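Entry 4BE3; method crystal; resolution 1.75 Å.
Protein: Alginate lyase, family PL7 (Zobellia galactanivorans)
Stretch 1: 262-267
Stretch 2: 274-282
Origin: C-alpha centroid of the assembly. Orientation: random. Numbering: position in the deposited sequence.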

# COMPACT_ATOMS: atom_id res chain seq x y z
N ASN A 262 13.06 -22.62 5.06
CA ASN A 262 14.20 -23.48 5.55
C ASN A 262 15.41 -23.15 4.76
O ASN A 262 15.35 -23.26 3.56
N GLN A 263 16.56 -22.78 5.39
CA GLN A 263 17.70 -22.53 4.51
C GLN A 263 18.62 -23.75 4.54
O GLN A 263 19.67 -23.70 3.90
N THR A 264 18.19 -24.85 5.15
CA THR A 264 19.07 -26.04 5.01
C THR A 264 18.45 -26.97 3.92
O THR A 264 17.31 -27.38 3.98
N ASN A 265 19.22 -27.17 2.88
CA ASN A 265 18.82 -28.04 1.75
C ASN A 265 19.80 -29.18 1.61
O ASN A 265 20.74 -29.34 2.41
N GLY A 266 19.58 -29.98 0.56
CA GLY A 266 20.50 -31.12 0.36
C GLY A 266 21.42 -30.90 -0.80
O GLY A 266 22.11 -31.87 -1.21
N LYS A 267 21.60 -29.66 -1.25
CA LYS A 267 22.53 -29.39 -2.34
C LYS A 267 23.97 -29.57 -1.92
O LYS A 267 24.34 -29.37 -0.76
N VAL A 274 28.23 -21.05 0.35
CA VAL A 274 27.51 -20.18 1.28
C VAL A 274 26.08 -20.65 1.52
O VAL A 274 25.57 -20.61 2.67
N TRP A 275 25.46 -21.22 0.46
CA TRP A 275 24.00 -21.56 0.56
C TRP A 275 23.66 -23.03 0.31
O TRP A 275 22.51 -23.37 0.57
N SER A 276 24.58 -23.87 -0.24
CA SER A 276 24.22 -25.30 -0.48
C SER A 276 24.78 -26.09 0.69
O SER A 276 25.97 -26.18 0.83
N THR A 277 23.86 -26.59 1.53
CA THR A 277 24.26 -27.03 2.86
C THR A 277 24.52 -28.54 3.01
O THR A 277 24.99 -28.96 4.04
N GLY A 278 24.16 -29.33 1.99
CA GLY A 278 24.57 -30.77 2.00
C GLY A 278 23.99 -31.52 3.21
O GLY A 278 24.65 -32.39 3.74
N ALA A 279 22.76 -31.22 3.62
CA ALA A 279 22.15 -31.88 4.75
C ALA A 279 21.51 -33.20 4.30
O ALA A 279 21.42 -33.49 3.08
N ASP A 280 21.09 -33.98 5.28
CA ASP A 280 20.44 -35.25 4.98
C ASP A 280 19.00 -34.95 4.56
O ASP A 280 18.31 -34.25 5.34
N VAL A 281 18.58 -35.39 3.35
CA VAL A 281 17.20 -35.01 2.87
C VAL A 281 16.44 -36.29 2.49
O VAL A 281 15.35 -36.16 1.99
N TYR A 282 17.07 -37.50 2.64
CA TYR A 282 16.28 -38.83 2.43
C TYR A 282 15.55 -38.81 1.10
O TYR A 282 14.33 -39.10 1.02

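Asn-265 takes part in four of the five hydrogen bonds that join these two stretches, neither of which has a regular helix or strand: buried in a loop, it ties the irregular segments together through both its backbone and its amide. Its CA-to-CB bond points sideways, but chi1 in the p well (52°) with chi2 at 67° brings the end of the side chain nearer to the second stretch. There Asn-265 ND2 donates to Trp-275 O at 2.9 Å, and Asn-265 OD1 accepts from Thr-277 N at 3.1 Å, so the amide reads a carbonyl and an NH two residues apart. Asn-265 OD1 also takes Lys-267 N at 2.9 Å, a bond within its own stretch. The backbone completes the set: Asn-265 N donates to Thr-277 OG1 at 2.7 Å, and Asn-265 O accepts from Ala-279 N at 3.0 Å.

Thr-277 is the natural complement. Its p rotamer (49°) places OG1 close to Asn-265 N, while its methyl, Thr-277 CG2, lies 3.7 Å from Gln-263 O. Thr-277 OG1 also rests 3.4 Å from Thr-264 CA. Thr-264, in the m rotamer, points sideways yet brings its CG2 to 3.2 Å from Ala-279 CB, a tight methyl contact with an alanine that points toward the first stretch.

Val-281 (m) points the same way and sets its CG1 3.5 Å from Gly-266 CA. Glycine matters here: an ideal CB on Gly-266 would come within 2.7 Å of Val-281 CG1, a clash. Gly-278 follows a different rule, since its positive phi favours glycine by itself and a CB there would point away. Gly-278 N donates a weak bond to Lys-267 O at 2.8 Å, with a poor angle of 117°.

At one end, Trp-275 (m, chi2 101°) swings the end of its side chain nearer to the first stretch, and the Gln-263 side chain (m, m) meets the edge of the ring. Water 1 bridges the backbones of the same two residues, donating to Gln-263 O at 2.8 Å and to Trp-275 O at 2.7 Å; the latter carbonyl thus serves both the water and the asparagine amide.

Lys-267 and Ser-276, both m at chi1, pack Lys-267 CB to Ser-276 CB at 3.5 Å. The lysine then leads away, t, p, t along its remaining angles, yet stays linked to the serine through solvent: water 2 lies 2.8 Å from Ser-276 OG and water 3 lies 2.6 Å from the same OG, each accepting a weak bond from Lys-267 NZ, at 3.4 and 3.3 Å respectively.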

# COMPACT_ATOMS: atom_id res chain seq x y z
CB ASN A 262 13.82 -24.90 5.31
CG ASN A 262 14.70 -25.87 6.16
OD1 ASN A 262 15.71 -25.41 6.71
ND2 ASN A 262 14.30 -27.10 6.26
CB GLN A 263 18.56 -21.44 5.15
CG GLN A 263 17.69 -20.17 5.40
CD GLN A 263 17.22 -19.56 4.09
OE1 GLN A 263 15.94 -19.61 3.77
NE2 GLN A 263 18.08 -18.99 3.33
CB THR A 264 19.04 -26.83 6.37
OG1 THR A 264 19.57 -26.01 7.41
CG2 THR A 264 20.09 -28.04 6.25
CB ASN A 265 18.81 -27.19 0.48
CG ASN A 265 20.13 -26.46 0.31
OD1 ASN A 265 21.14 -27.12 0.08
ND2 ASN A 265 20.12 -25.07 0.38
CB LYS A 267 22.27 -27.99 -2.93
CG LYS A 267 20.79 -27.94 -3.49
CD LYS A 267 20.58 -26.53 -4.02
CE LYS A 267 21.01 -26.47 -5.50
NZ LYS A 267 21.16 -25.00 -5.80
CB VAL A 274 27.43 -18.75 0.75
CG1 VAL A 274 26.59 -17.78 1.67
CG2 VAL A 274 28.88 -18.23 0.63
CB TRP A 275 23.23 -20.75 -0.57
CG TRP A 275 23.36 -19.28 -0.35
CD1 TRP A 275 24.20 -18.37 -0.99
CD2 TRP A 275 22.57 -18.47 0.61
NE1 TRP A 275 23.98 -17.09 -0.50
CE2 TRP A 275 23.06 -17.11 0.48
CE3 TRP A 275 21.61 -18.77 1.57
CZ2 TRP A 275 22.52 -16.05 1.27
CZ3 TRP A 275 21.03 -17.71 2.34
CH2 TRP A 275 21.47 -16.40 2.19
CB SER A 276 24.85 -25.81 -1.85
OG SER A 276 24.15 -24.98 -2.85
CB THR A 277 23.17 -26.63 3.84
OG1 THR A 277 21.87 -27.05 3.31
CG2 THR A 277 23.06 -25.09 3.88
CB ALA A 279 20.99 -30.99 5.24
CB ASP A 280 20.37 -36.06 6.31
CG ASP A 280 21.77 -36.59 6.72
OD1 ASP A 280 22.68 -36.67 5.86
OD2 ASP A 280 21.90 -36.77 7.92
CB VAL A 281 17.22 -34.03 1.63
CG1 VAL A 281 17.88 -32.72 2.10
CG2 VAL A 281 18.03 -34.68 0.43
CB TYR A 282 15.31 -38.99 3.60
CG TYR A 282 16.06 -39.07 4.91
CD1 TYR A 282 16.63 -40.31 5.35
CD2 TYR A 282 16.36 -37.87 5.67
CE1 TYR A 282 17.40 -40.38 6.54
CE2 TYR A 282 17.10 -37.92 6.86
CZ TYR A 282 17.65 -39.21 7.27
OH TYR A 282 18.37 -39.20 8.46
O HOH W 1 20.41 -22.09 1.74
O HOH W 2 22.00 -23.27 -3.05
O HOH W 3 24.43 -25.33 -5.46